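Local coordinates for VP5 (Halorubrum pleomorphic virus 6, PDB 6QGL), which is an envelope protein of a pleomorphic archaeal virus that probably mediates fusion of the viral membrane with that of the host cell, at residues A[39-44]-A[138-143]; A[132-137]-A[163-168]; A[145-150]-A[220-225]. All blocks are in the same frame, centred on the assembly; numbering follows the deposited sequence.

Contact 1: residues A[39-44]-A[138-143]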
loop_
_atom_site.group_PDB
_atom_site.type_symbol
_atom_site.label_atom_id
_atom_site.label_comp_id
_atom_site.label_asym_id
_atom_site.label_seq_id
_atom_site.Cartn_x
_atom_site.Cartn_y
_atom_site.Cartn_z
ATOM N N GLU A 39 8.131 -5.803 29.625
ATOM C CA GLU A 39 7.941 -5.033 30.858
ATOM C C GLU A 39 9.284 -4.440 31.301
ATOM O O GLU A 39 9.378 -3.234 31.541
ATOM C CB GLU A 39 7.315 -5.901 31.973
ATOM C CG GLU A 39 5.844 -6.240 31.765
ATOM C CD GLU A 39 5.540 -7.331 30.752
ATOM O OE1 GLU A 39 6.012 -8.474 30.946
ATOM O OE2 GLU A 39 4.824 -7.041 29.765
ATOM N N GLY A 40 10.304 -5.293 31.362
ATOM C CA GLY A 40 11.658 -4.905 31.723
ATOM C C GLY A 40 12.350 -4.304 30.523
ATOM O O GLY A 40 13.015 -5.017 29.763
ATOM N N LEU A 41 12.141 -2.994 30.320
ATOM C CA LEU A 41 12.711 -2.248 29.198
ATOM C C LEU A 41 13.327 -0.928 29.625
ATOM O O LEU A 41 12.984 -0.393 30.678
ATOM C CB LEU A 41 11.646 -1.995 28.115
ATOM C CG LEU A 41 11.140 -3.177 27.290
ATOM C CD1 LEU A 41 10.176 -2.701 26.254
ATOM C CD2 LEU A 41 12.255 -3.887 26.558
ATOM N N THR A 42 14.220 -0.385 28.790
ATOM C CA THR A 42 14.865 0.889 29.071
ATOM C C THR A 42 14.131 2.014 28.301
ATOM O O THR A 42 13.560 1.741 27.236
ATOM C CB THR A 42 16.394 0.806 28.877
ATOM O OG1 THR A 42 16.971 2.052 29.207
ATOM C CG2 THR A 42 16.829 0.481 27.496
ATOM N N PRO A 43 14.071 3.261 28.853
ATOM C CA PRO A 43 13.347 4.343 28.165
ATOM C C PRO A 43 13.750 4.533 26.713
ATOM O O PRO A 43 12.870 4.722 25.880
ATOM C CB PRO A 43 13.689 5.588 28.989
ATOM C CG PRO A 43 14.031 5.093 30.305
ATOM C CD PRO A 43 14.630 3.742 30.133
ATOM N N ASP A 44 15.063 4.459 26.410
ATOM C CA ASP A 44 15.568 4.597 25.047
ATOM C C ASP A 44 15.074 3.464 24.156
ATOM O O ASP A 44 14.654 3.730 23.027
ATOM C CB ASP A 44 17.102 4.671 25.027
ATOM C CG ASP A 44 17.700 5.959 25.567
ATOM O OD1 ASP A 44 16.939 6.919 25.801
ATOM O OD2 ASP A 44 18.932 6.008 25.748
ATOM N N ILE A 138 2.165 4.541 29.973
ATOM C CA ILE A 138 1.558 4.782 31.286
ATOM C C ILE A 138 2.133 3.802 32.330
ATOM O O ILE A 138 2.437 4.216 33.451
ATOM C CB ILE A 138 0.001 4.734 31.195
ATOM C CG1 ILE A 138 -0.552 5.983 30.473
ATOM C CG2 ILE A 138 -0.665 4.572 32.575
ATOM C CD1 ILE A 138 -1.943 5.841 29.952
ATOM N N ALA A 139 2.325 2.528 31.941
ATOM C CA ALA A 139 2.851 1.463 32.801
ATOM C C ALA A 139 4.351 1.525 33.049
ATOM O O ALA A 139 4.788 1.152 34.143
ATOM C CB ALA A 139 2.487 0.103 32.234
ATOM N N HIS A 140 5.148 1.873 32.022
ATOM C CA HIS A 140 6.602 1.937 32.168
ATOM C C HIS A 140 6.991 3.077 33.086
ATOM O O HIS A 140 7.821 2.880 33.977
ATOM C CB HIS A 140 7.292 2.027 30.804
ATOM C CG HIS A 140 7.514 0.695 30.155
ATOM N ND1 HIS A 140 6.459 -0.161 29.877
ATOM C CD2 HIS A 140 8.662 0.120 29.729
ATOM C CE1 HIS A 140 6.997 -1.227 29.306
ATOM N NE2 HIS A 140 8.319 -1.101 29.189
ATOM N N ALA A 141 6.341 4.249 32.904
ATOM C CA ALA A 141 6.500 5.468 33.701
ATOM C C ALA A 141 7.863 6.160 33.538
ATOM O O ALA A 141 8.135 7.165 34.205
ATOM C CB ALA A 141 6.198 5.187 35.161
ATOM N N ASP A 142 8.689 5.647 32.618
ATOM C CA ASP A 142 10.007 6.188 32.283
ATOM C C ASP A 142 9.943 6.988 30.964
ATOM O O ASP A 142 10.923 7.630 30.579
ATOM C CB ASP A 142 11.044 5.050 32.208
ATOM C CG ASP A 142 10.761 3.947 31.198
ATOM O OD1 ASP A 142 9.708 4.004 30.527
ATOM O OD2 ASP A 142 11.590 3.024 31.082
ATOM N N VAL A 143 8.782 6.932 30.271
ATOM C CA VAL A 143 8.519 7.631 29.003
ATOM C C VAL A 143 7.262 8.490 29.182
ATOM O O VAL A 143 6.284 8.030 29.773
ATOM C CB VAL A 143 8.388 6.637 27.807
ATOM C CG1 VAL A 143 8.145 7.367 26.489
ATOM C CG2 VAL A 143 9.620 5.748 27.691
#
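NE2 and ND1 of the His-140 imidazole are each held by one weak hydrogen bond, NE2 to the backbone O of Ala-38 and ND1 back to the O of Thr-136. The O of Glu-39 also comes within 3.3 Å of His-140 NE2, but the angle is too poor for a bond. Both nitrogens thus face backbone oxygens. Such a setting would tend to favour a positively charged imidazole, although the charge itself is not seen. With chi1 at -85°, CG stands anti to the carbonyl carbon and the ring is swung toward residues 39-44. There CB of Leu-41 meets the ring at its edge and in its plane, 3.6 Å from NE2 of His-140, while the leucine branch crosses the histidine obliquely. Gly-40 lies between Glu-39 and Leu-41 at the centre of an inverse gamma turn, closed by a weak bond from Leu-41 N to Glu-39 O. Farther along, Asp-142 and Pro-43 cross at about a right angle. OD2 of Asp-142 rests 3.3 Å from CD of Pro-43, and the proline N has no hydrogen to offer it. Next along the chain, CG2 of Val-143 lies 4.3 Å from CB of Pro-43. His-140 and Val-143 also touch Leu-46 of helix 43-66. The arrangement is that of two helices running in opposite directions and packed near their ends: the start of helix 43-66, with Thr-42 in the N-cap position but its side chain making no capping bond, against the end of helix 97-140, where Ala-141 breaks away with positive phi.

Contact 2: residues A[132-137]-A[163-168]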
loop_
_atom_site.group_PDB
_atom_site.type_symbol
_atom_site.label_atom_id
_atom_site.label_comp_id
_atom_site.label_asym_id
_atom_site.label_seq_id
_atom_site.Cartn_x
_atom_site.Cartn_y
_atom_site.Cartn_z
ATOM N N ALA A 132 -2.936 0.772 22.964
ATOM C CA ALA A 132 -2.067 -0.252 23.554
ATOM C C ALA A 132 -0.673 0.319 23.832
ATOM O O ALA A 132 -0.081 0.002 24.866
ATOM C CB ALA A 132 -1.973 -1.464 22.640
ATOM N N MET A 133 -0.171 1.184 22.922
ATOM C CA MET A 133 1.123 1.862 23.044
ATOM C C MET A 133 1.060 2.888 24.178
ATOM O O MET A 133 1.999 2.980 24.967
ATOM C CB MET A 133 1.525 2.528 21.718
ATOM C CG MET A 133 1.881 1.537 20.625
ATOM S SD MET A 133 2.786 2.266 19.237
ATOM C CE MET A 133 1.464 3.069 18.356
ATOM N N THR A 134 -0.073 3.620 24.280
ATOM C CA THR A 134 -0.336 4.613 25.327
ATOM C C THR A 134 -0.343 3.927 26.697
ATOM O O THR A 134 0.324 4.408 27.614
ATOM C CB THR A 134 -1.635 5.377 25.031
ATOM O OG1 THR A 134 -1.525 5.996 23.752
ATOM C CG2 THR A 134 -1.948 6.439 26.076
ATOM N N GLN A 135 -1.053 2.782 26.816
ATOM C CA GLN A 135 -1.128 2.000 28.052
ATOM C C GLN A 135 0.246 1.529 28.519
ATOM O O GLN A 135 0.504 1.538 29.722
ATOM C CB GLN A 135 -2.097 0.816 27.916
ATOM C CG GLN A 135 -3.580 1.206 27.980
ATOM C CD GLN A 135 -4.028 1.818 29.296
ATOM O OE1 GLN A 135 -3.530 1.496 30.384
ATOM N NE2 GLN A 135 -4.998 2.717 29.226
ATOM N N THR A 136 1.132 1.156 27.564
ATOM C CA THR A 136 2.512 0.725 27.819
ATOM C C THR A 136 3.310 1.881 28.434
ATOM O O THR A 136 3.918 1.689 29.483
ATOM C CB THR A 136 3.138 0.130 26.544
ATOM O OG1 THR A 136 2.458 -1.082 26.225
ATOM C CG2 THR A 136 4.618 -0.170 26.694
ATOM N N VAL A 137 3.266 3.081 27.809
ATOM C CA VAL A 137 3.937 4.304 28.276
ATOM C C VAL A 137 3.482 4.651 29.702
ATOM O O VAL A 137 4.324 4.961 30.548
ATOM C CB VAL A 137 3.752 5.476 27.267
ATOM C CG1 VAL A 137 4.217 6.813 27.840
ATOM C CG2 VAL A 137 4.470 5.182 25.959
ATOM N N THR A 163 -4.531 6.944 33.998
ATOM C CA THR A 163 -5.613 7.324 33.090
ATOM C C THR A 163 -5.025 7.619 31.712
ATOM O O THR A 163 -3.985 8.275 31.612
ATOM C CB THR A 163 -6.385 8.521 33.694
ATOM O OG1 THR A 163 -7.022 8.092 34.894
ATOM C CG2 THR A 163 -7.429 9.115 32.756
ATOM N N SER A 164 -5.691 7.134 30.657
ATOM C CA SER A 164 -5.275 7.381 29.281
ATOM C C SER A 164 -5.901 8.685 28.772
ATOM O O SER A 164 -7.086 8.925 29.036
ATOM C CB SER A 164 -5.679 6.219 28.378
ATOM O OG SER A 164 -5.321 6.462 27.027
ATOM N N PRO A 165 -5.154 9.527 28.016
ATOM C CA PRO A 165 -5.772 10.745 27.462
ATOM C C PRO A 165 -6.705 10.422 26.285
ATOM O O PRO A 165 -7.439 11.296 25.820
ATOM C CB PRO A 165 -4.566 11.581 27.029
ATOM C CG PRO A 165 -3.523 10.591 26.697
ATOM C CD PRO A 165 -3.743 9.398 27.590
ATOM N N ASN A 166 -6.674 9.154 25.818
ATOM C CA ASN A 166 -7.465 8.633 24.705
ATOM C C ASN A 166 -8.743 7.935 25.156
ATOM O O ASN A 166 -8.795 7.346 26.237
ATOM C CB ASN A 166 -6.651 7.635 23.873
ATOM C CG ASN A 166 -5.244 8.031 23.511
ATOM O OD1 ASN A 166 -4.957 9.177 23.145
ATOM N ND2 ASN A 166 -4.342 7.065 23.575
ATOM N N THR A 167 -9.759 7.966 24.284
ATOM C CA THR A 167 -11.049 7.302 24.450
ATOM C C THR A 167 -11.440 6.750 23.077
ATOM O O THR A 167 -11.502 7.513 22.106
ATOM C CB THR A 167 -12.125 8.262 25.008
ATOM O OG1 THR A 167 -11.600 9.019 26.100
ATOM C CG2 THR A 167 -13.388 7.532 25.451
ATOM N N LEU A 168 -11.656 5.425 22.986
ATOM C CA LEU A 168 -12.083 4.779 21.744
ATOM C C LEU A 168 -13.592 4.614 21.831
ATOM O O LEU A 168 -14.086 3.736 22.548
ATOM C CB LEU A 168 -11.371 3.426 21.494
ATOM C CG LEU A 168 -9.837 3.387 21.523
ATOM C CD1 LEU A 168 -9.323 2.054 21.028
ATOM C CD2 LEU A 168 -9.222 4.504 20.704
HETATM O O HOH W 1 -7.124 4.216 31.202
#
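An ST turn at the entry to strand 166-174 is docked on the side of helix 97-140. OG of Ser-164, anti to its own backbone N, accepts from the N of Asn-166 at 3.2 Å with an angle of 156°, which fixes the bend just before the strand begins. Across the contact, Thr-134 and Asn-166 meet tip to tip. ND2 of Asn-166 gives a weak, strongly bent bond (129°) to OG1 of Thr-134, 3.0 Å away. Each partner is held better elsewhere: Thr-134 OG1 bonds to the O of Leu-130, and Asn-166 binds Glu-131 through ND2 and His-188 through OD1. OE1 of Glu-131 also takes a bond from OG of Ser-164, so one carboxylate oxygen ties the turn to the helix. The methyl of Thr-134 packs on the proline, its CG2 3.8 Å from CD of Pro-165. Nearer the surface, Gln-135 bends at chi2 to bring NE2 alongside CB of Ser-164, and a water accepts from both Gln-135 NE2 and Ser-164 N. Strand 180-189, the antiparallel partner of 166-174, adds His-188 against Pro-165 and Phe-186 against Asn-166; Thr-149 touches Thr-134 and Asn-166, and Leu-50 of helix 43-66 packs on Met-133 and Val-137 of helix 97-140.

Contact 3: residues A[145-150]-A[220-225]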
loop_
_atom_site.group_PDB
_atom_site.type_symbol
_atom_site.label_atom_id
_atom_site.label_comp_id
_atom_site.label_asym_id
_atom_site.label_seq_id
_atom_site.Cartn_x
_atom_site.Cartn_y
_atom_site.Cartn_z
ATOM N N LEU A 145 3.883 10.736 27.992
ATOM C CA LEU A 145 2.768 10.606 27.053
ATOM C C LEU A 145 2.970 11.496 25.835
ATOM O O LEU A 145 2.499 11.152 24.750
ATOM C CB LEU A 145 1.432 10.941 27.724
ATOM C CG LEU A 145 0.849 9.890 28.659
ATOM C CD1 LEU A 145 -0.243 10.481 29.494
ATOM C CD2 LEU A 145 0.301 8.702 27.893
ATOM N N SER A 146 3.701 12.619 26.006
ATOM C CA SER A 146 4.045 13.566 24.942
ATOM C C SER A 146 4.835 12.885 23.818
ATOM O O SER A 146 4.877 13.405 22.702
ATOM C CB SER A 146 4.842 14.737 25.508
ATOM O OG SER A 146 6.077 14.309 26.056
ATOM N N TYR A 147 5.448 11.722 24.106
ATOM C CA TYR A 147 6.200 10.975 23.108
ATOM C C TYR A 147 5.289 10.201 22.145
ATOM O O TYR A 147 5.557 10.187 20.941
ATOM C CB TYR A 147 7.235 10.028 23.757
ATOM C CG TYR A 147 8.094 9.331 22.723
ATOM C CD1 TYR A 147 9.207 9.962 22.173
ATOM C CD2 TYR A 147 7.739 8.080 22.220
ATOM C CE1 TYR A 147 9.960 9.355 21.170
ATOM C CE2 TYR A 147 8.481 7.467 21.214
ATOM C CZ TYR A 147 9.598 8.104 20.699
ATOM O OH TYR A 147 10.350 7.499 19.725
ATOM N N ILE A 148 4.250 9.527 22.682
ATOM C CA ILE A 148 3.346 8.652 21.931
ATOM C C ILE A 148 2.018 9.333 21.502
ATOM O O ILE A 148 1.448 8.944 20.481
ATOM C CB ILE A 148 3.121 7.330 22.735
ATOM C CG1 ILE A 148 2.542 6.194 21.853
ATOM C CG2 ILE A 148 2.296 7.534 24.016
ATOM C CD1 ILE A 148 3.461 5.693 20.728
ATOM N N THR A 149 1.523 10.315 22.272
ATOM C CA THR A 149 0.293 11.025 21.917
ATOM C C THR A 149 0.575 12.520 21.841
ATOM O O THR A 149 0.496 13.219 22.854
ATOM C CB THR A 149 -0.884 10.673 22.850
ATOM O OG1 THR A 149 -0.550 11.007 24.196
ATOM C CG2 THR A 149 -1.329 9.221 22.743
ATOM N N ASP A 150 0.953 12.999 20.646
ATOM C CA ASP A 150 1.218 14.419 20.402
ATOM C C ASP A 150 0.280 14.916 19.312
ATOM O O ASP A 150 0.431 14.553 18.143
ATOM C CB ASP A 150 2.695 14.686 20.047
ATOM C CG ASP A 150 3.060 16.150 19.823
ATOM O OD1 ASP A 150 2.172 17.023 19.983
ATOM O OD2 ASP A 150 4.231 16.422 19.493
ATOM N N THR A 220 1.770 12.843 15.946
ATOM C CA THR A 220 3.194 13.014 15.642
ATOM C C THR A 220 4.016 12.217 16.657
ATOM O O THR A 220 4.010 12.544 17.843
ATOM C CB THR A 220 3.586 14.504 15.552
ATOM O OG1 THR A 220 2.659 15.197 14.712
ATOM C CG2 THR A 220 4.999 14.706 15.015
ATOM N N VAL A 221 4.678 11.143 16.197
ATOM C CA VAL A 221 5.517 10.280 17.040
ATOM C C VAL A 221 6.896 10.186 16.394
ATOM O O VAL A 221 7.020 9.625 15.301
ATOM C CB VAL A 221 4.900 8.872 17.293
ATOM C CG1 VAL A 221 5.818 8.006 18.163
ATOM C CG2 VAL A 221 3.507 8.970 17.907
ATOM N N ASP A 222 7.924 10.748 17.063
ATOM C CA ASP A 222 9.317 10.774 16.604
ATOM C C ASP A 222 9.431 11.335 15.163
ATOM O O ASP A 222 9.991 10.691 14.272
ATOM C CB ASP A 222 9.971 9.381 16.771
ATOM C CG ASP A 222 11.473 9.329 16.565
ATOM O OD1 ASP A 222 12.180 10.215 17.097
ATOM O OD2 ASP A 222 11.943 8.390 15.891
ATOM N N GLY A 223 8.828 12.507 14.951
ATOM C CA GLY A 223 8.826 13.204 13.667
ATOM C C GLY A 223 7.913 12.649 12.586
ATOM O O GLY A 223 7.753 13.286 11.540
ATOM N N THR A 224 7.311 11.465 12.822
ATOM C CA THR A 224 6.408 10.793 11.884
ATOM C C THR A 224 4.970 11.212 12.149
ATOM O O THR A 224 4.484 11.060 13.271
ATOM C CB THR A 224 6.587 9.263 11.974
ATOM O OG1 THR A 224 7.958 8.930 11.749
ATOM C CG2 THR A 224 5.702 8.498 10.996
ATOM N N GLN A 225 4.290 11.721 11.109
ATOM C CA GLN A 225 2.887 12.121 11.167
ATOM C C GLN A 225 2.051 10.984 10.600
ATOM O O GLN A 225 2.284 10.564 9.468
ATOM C CB GLN A 225 2.630 13.410 10.361
ATOM C CG GLN A 225 3.277 14.667 10.936
ATOM C CD GLN A 225 3.110 15.911 10.082
ATOM O OE1 GLN A 225 3.562 16.996 10.450
ATOM N NE2 GLN A 225 2.465 15.801 8.925
HETATM O O HOH W 2 7.499 11.721 19.656
HETATM O O HOH W 3 0.139 16.143 15.843
HETATM O O HOH W 4 5.958 13.942 19.251
#
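The hairpin of strands 219-221 and 224-226, closed by a type I' turn, lies along the weakly bonded helix 145-148 and the loop that follows. One direct hydrogen bond joins them: Thr-220 N to Asp-150 O, 3.1 Å, in the carbonyl plane and fairly straight (154°). Three waters extend this polar seam. One links Asp-150 O to Thr-220 OG1, another donates to both Asp-150 OD2 and Thr-220 O, and the third joins Tyr-147 O to Asp-222 N while lying above one face of the tyrosine ring, displaced toward its rim. OD1 of Asp-150 is held by Gly-152 N. Val-221 supplies the apolar side, with CG1 4.1 Å from CE2 of Tyr-147, which it crosses at about a right angle. That same CG1 of Val-221 is 4.2 Å from CD1 of Ile-148, the two side chains side by side. Tyr-147, with CG anti to the backbone N (chi1 -175°), runs alongside Asp-222, ring and carboxylate 30° apart, so that its OH sits 3.5 Å from CB of Asp-222. Both tips reach helix 43-66, the hydroxyl weakly bonded to Arg-47 O and Asp-222 OD2 bonded to Ser-51; Val-221 rests on Val-54, and Ile-148 on Val-137 of helix 97-140.

Overall arrangement
All three contacts lie on the same side of the chain's centre, within the N-terminal half of the protein, with centres 13 to 16 Å apart. Contact 1 is the surface one, where two helix ends meet through van der Waals touches without a direct hydrogen bond. Contact 2 is buried, and its polar groups are satisfied largely by Glu-131, His-188 and the helix carbonyl of Leu-130. Contact 3 is partly buried, combining one direct backbone bond, three water bridges and an apolar patch round Val-221. Helix 97-140 serves contacts 1 and 2 and also backs contact 3. Leu-145 and Thr-149 join them: CD2 of Leu-145 packs on CG1 of Ile-138, and CG2 of Thr-149 lies 3.4 Å from OG1 of Thr-134.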